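Local structure of hypothetical protein (Lactobacillus plantarum, 2IAY) at residues 17-28 with 61-72. The protein is of unknown function but, as a member of the DUF1831 family with an apparently new fold, may play a role in amino-acid metabolism. Sequence-based numbering, arbitrary orientation.
Sequences YTLSPTVKKYTL and MTVNADLTGFKM
Leu19 and Phe70 meet where strand 17-19 of a three-stranded sheet packs over the beta hairpin formed by strands 57-63 and 70-76, the latter an outer strand of a separate four-stranded antiparallel sheet. The short strand segments 17-19 and 70-72 run roughly antiparallel, 8.6 Å apart at closest approach, and no direct hydrogen bond joins them. In Leu19, CG anti to the backbone N (chi1 -176°) extends toward the hairpin, and chi2 near +60° parts the branches, CD2 lying against the turn backbone, 3.5 Å from Gly69 N, and CD1 toward Val63 and selenomethionine Met61. Leu19 CB rests 3.7 Å from Phe70 CD1, approaching that ring obliquely. The Phe70 ring turns its edge to Tyr17, whose carbonyl O lies in the ring plane, 3.6 Å from Phe70 CZ; Leu111 and Val8 also touch the ring. A serine in place of Phe70 would probably open a gap beside Leu19 CB and leave the Tyr17 carbonyl without its aromatic edge. Further along, selenomethionine Met72 bends at chi3 and brings CE to 3.7 Å from Tyr17 CD1. At the other end Leu28 and Leu67 lie alongside each other with their ends pointing opposite ways, Leu28 CD1 against Leu67 CD2, and Val23 CG1 lies against Leu67 O. That carbonyl takes a hydrogen from a bridging water, which lies 2.8 Å from Leu67 O and also donates to Ser20 O.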
# COMPACT_ATOMS: atom_id res chain seq x y z
N TYR A 17 -8.30 -3.40 3.86
CA TYR A 17 -8.17 -3.68 2.44
C TYR A 17 -7.94 -5.16 2.27
O TYR A 17 -7.21 -5.79 3.03
CB TYR A 17 -7.01 -2.87 1.83
CG TYR A 17 -7.34 -1.42 1.75
CD1 TYR A 17 -7.04 -0.57 2.79
CD2 TYR A 17 -7.97 -0.90 0.64
CE1 TYR A 17 -7.36 0.77 2.74
CE2 TYR A 17 -8.28 0.44 0.58
CZ TYR A 17 -7.99 1.26 1.65
OH TYR A 17 -8.32 2.59 1.62
N THR A 18 -8.59 -5.73 1.25
CA THR A 18 -8.48 -7.13 0.91
C THR A 18 -7.89 -7.29 -0.46
O THR A 18 -8.25 -6.60 -1.41
CB THR A 18 -9.89 -7.73 0.91
OG1 THR A 18 -10.43 -7.61 2.23
CG2 THR A 18 -9.90 -9.22 0.53
N LEU A 19 -6.98 -8.23 -0.61
CA LEU A 19 -6.39 -8.54 -1.91
C LEU A 19 -7.45 -9.23 -2.77
O LEU A 19 -8.06 -10.17 -2.33
CB LEU A 19 -5.16 -9.43 -1.72
CG LEU A 19 -4.36 -9.78 -2.99
CD1 LEU A 19 -3.68 -8.55 -3.59
CD2 LEU A 19 -3.36 -10.87 -2.72
N SER A 20 -7.61 -8.79 -3.99
CA SER A 20 -8.55 -9.42 -4.87
C SER A 20 -8.15 -10.86 -5.14
O SER A 20 -7.01 -11.12 -5.50
CB SER A 20 -8.67 -8.71 -6.20
OG SER A 20 -9.44 -9.54 -7.06
N PRO A 21 -9.11 -11.81 -5.07
CA PRO A 21 -8.81 -13.19 -5.38
C PRO A 21 -8.56 -13.42 -6.88
O PRO A 21 -8.18 -14.52 -7.26
CB PRO A 21 -10.05 -13.94 -4.90
CG PRO A 21 -11.15 -12.96 -5.01
CD PRO A 21 -10.50 -11.64 -4.62
N THR A 22 -8.78 -12.39 -7.68
CA THR A 22 -8.57 -12.45 -9.12
C THR A 22 -7.48 -11.50 -9.59
O THR A 22 -7.39 -11.22 -10.78
CB THR A 22 -9.89 -12.17 -9.88
OG1 THR A 22 -10.45 -10.91 -9.46
CG2 THR A 22 -10.88 -13.27 -9.59
N VAL A 23 -6.61 -11.07 -8.68
CA VAL A 23 -5.53 -10.15 -9.01
C VAL A 23 -4.63 -10.74 -10.11
O VAL A 23 -4.27 -11.91 -10.08
CB VAL A 23 -4.76 -9.76 -7.76
CG1 VAL A 23 -3.94 -10.92 -7.17
CG2 VAL A 23 -3.85 -8.58 -8.03
N LYS A 24 -4.20 -9.89 -11.02
CA LYS A 24 -3.44 -10.31 -12.19
C LYS A 24 -2.06 -9.67 -12.19
O LYS A 24 -1.90 -8.46 -12.00
CB LYS A 24 -4.18 -9.95 -13.48
CG LYS A 24 -5.51 -10.72 -13.61
CD LYS A 24 -6.47 -10.09 -14.62
CE LYS A 24 -7.94 -10.22 -14.22
NZ LYS A 24 -8.23 -9.36 -13.05
N LYS A 25 -1.06 -10.49 -12.55
CA LYS A 25 0.32 -10.05 -12.77
C LYS A 25 0.38 -8.81 -13.65
O LYS A 25 1.03 -7.82 -13.29
CB LYS A 25 1.10 -11.22 -13.45
CG LYS A 25 2.48 -10.85 -13.96
CD LYS A 25 3.09 -11.92 -14.86
CE LYS A 25 4.47 -11.49 -15.30
NZ LYS A 25 5.11 -12.55 -16.10
N TYR A 26 -0.27 -8.85 -14.80
CA TYR A 26 -0.10 -7.76 -15.75
C TYR A 26 -0.79 -6.50 -15.24
O TYR A 26 -0.37 -5.41 -15.58
CB TYR A 26 -0.61 -8.12 -17.17
CG TYR A 26 0.17 -9.25 -17.82
CD1 TYR A 26 1.54 -9.34 -17.75
CD2 TYR A 26 -0.52 -10.23 -18.54
CE1 TYR A 26 2.22 -10.44 -18.37
CE2 TYR A 26 0.09 -11.23 -19.16
CZ TYR A 26 1.43 -11.35 -19.07
OH TYR A 26 1.96 -12.43 -19.73
N THR A 27 -1.86 -6.65 -14.47
CA THR A 27 -2.52 -5.50 -13.88
C THR A 27 -1.64 -4.86 -12.80
O THR A 27 -1.49 -3.63 -12.74
CB THR A 27 -3.89 -5.86 -13.35
OG1 THR A 27 -4.61 -6.44 -14.42
CG2 THR A 27 -4.65 -4.61 -12.84
N LEU A 28 -1.01 -5.69 -11.96
CA LEU A 28 -0.05 -5.16 -10.98
C LEU A 28 1.01 -4.33 -11.69
O LEU A 28 1.35 -3.21 -11.28
CB LEU A 28 0.59 -6.27 -10.15
CG LEU A 28 -0.34 -6.95 -9.14
CD1 LEU A 28 0.34 -8.17 -8.61
CD2 LEU A 28 -0.73 -6.02 -7.99
N MSE A 61 3.66 -1.50 -0.46
CA MSE A 61 2.88 -2.71 -0.60
C MSE A 61 3.70 -3.76 -1.35
O MSE A 61 4.39 -3.44 -2.32
CB MSE A 61 1.59 -2.43 -1.39
CG MSE A 61 0.71 -3.66 -1.61
SE MSE A 61 -1.07 -3.13 -2.18
CE MSE A 61 -1.55 -4.77 -3.11
N THR A 62 3.58 -5.00 -0.90
CA THR A 62 4.19 -6.16 -1.59
C THR A 62 3.14 -7.23 -1.75
O THR A 62 2.46 -7.56 -0.81
CB THR A 62 5.41 -6.72 -0.82
OG1 THR A 62 6.38 -5.69 -0.71
CG2 THR A 62 6.04 -7.88 -1.56
N VAL A 63 3.05 -7.80 -2.94
CA VAL A 63 2.26 -8.99 -3.20
C VAL A 63 3.17 -10.18 -3.38
O VAL A 63 4.20 -10.07 -4.06
CB VAL A 63 1.36 -8.82 -4.46
CG1 VAL A 63 0.49 -10.05 -4.73
CG2 VAL A 63 0.44 -7.58 -4.33
N ASN A 64 2.84 -11.30 -2.76
CA ASN A 64 3.70 -12.47 -2.85
C ASN A 64 3.76 -13.03 -4.28
O ASN A 64 2.93 -12.70 -5.15
CB ASN A 64 3.37 -13.52 -1.78
CG ASN A 64 2.04 -14.18 -1.95
OD1 ASN A 64 1.38 -14.08 -2.97
ND2 ASN A 64 1.63 -14.92 -0.90
N ALA A 65 4.74 -13.87 -4.54
CA ALA A 65 4.98 -14.39 -5.88
C ALA A 65 3.81 -15.22 -6.38
O ALA A 65 3.55 -15.31 -7.58
CB ALA A 65 6.28 -15.19 -5.92
N ASP A 66 3.07 -15.85 -5.47
CA ASP A 66 1.94 -16.68 -5.84
C ASP A 66 0.65 -15.89 -6.10
O ASP A 66 -0.36 -16.47 -6.54
CB ASP A 66 1.68 -17.75 -4.77
CG ASP A 66 2.63 -18.92 -4.88
OD1 ASP A 66 3.62 -18.89 -5.64
OD2 ASP A 66 2.29 -19.92 -4.31
N LEU A 67 0.67 -14.59 -5.83
CA LEU A 67 -0.47 -13.71 -6.05
C LEU A 67 -1.64 -13.96 -5.11
O LEU A 67 -2.75 -13.56 -5.40
CB LEU A 67 -0.91 -13.67 -7.53
CG LEU A 67 0.14 -13.25 -8.52
CD1 LEU A 67 -0.35 -13.48 -9.95
CD2 LEU A 67 0.52 -11.78 -8.36
N THR A 68 -1.36 -14.58 -3.97
CA THR A 68 -2.41 -14.98 -3.04
C THR A 68 -2.32 -14.28 -1.68
O THR A 68 -3.20 -14.49 -0.87
CB THR A 68 -2.34 -16.48 -2.78
OG1 THR A 68 -1.02 -16.77 -2.32
CG2 THR A 68 -2.68 -17.28 -4.02
N GLY A 69 -1.31 -13.45 -1.45
CA GLY A 69 -1.23 -12.72 -0.20
C GLY A 69 -0.45 -11.44 -0.37
O GLY A 69 0.26 -11.30 -1.36
N PHE A 70 -0.63 -10.50 0.56
CA PHE A 70 0.04 -9.21 0.45
C PHE A 70 0.42 -8.69 1.82
O PHE A 70 0.02 -9.21 2.86
CB PHE A 70 -0.75 -8.17 -0.36
CG PHE A 70 -1.87 -7.43 0.36
CD1 PHE A 70 -2.98 -8.07 0.88
CD2 PHE A 70 -1.88 -6.04 0.38
CE1 PHE A 70 -4.01 -7.35 1.45
CE2 PHE A 70 -2.91 -5.33 0.94
CZ PHE A 70 -3.99 -5.99 1.48
N LYS A 71 1.22 -7.64 1.78
CA LYS A 71 1.62 -6.83 2.89
C LYS A 71 1.47 -5.38 2.48
O LYS A 71 1.73 -5.02 1.34
CB LYS A 71 3.09 -7.06 3.26
CG LYS A 71 3.42 -8.46 3.63
CD LYS A 71 4.91 -8.71 3.63
CE LYS A 71 5.26 -10.12 4.07
NZ LYS A 71 6.74 -10.35 4.21
N MSE A 72 1.05 -4.52 3.42
CA MSE A 72 0.93 -3.11 3.13
C MSE A 72 1.12 -2.34 4.41
O MSE A 72 0.58 -2.71 5.45
CB MSE A 72 -0.40 -2.79 2.49
CG MSE A 72 -0.54 -1.34 2.05
SE MSE A 72 -2.21 -1.04 1.07
CE MSE A 72 -3.40 -1.36 2.51
O HOH W 1 -5.38 -13.18 -4.61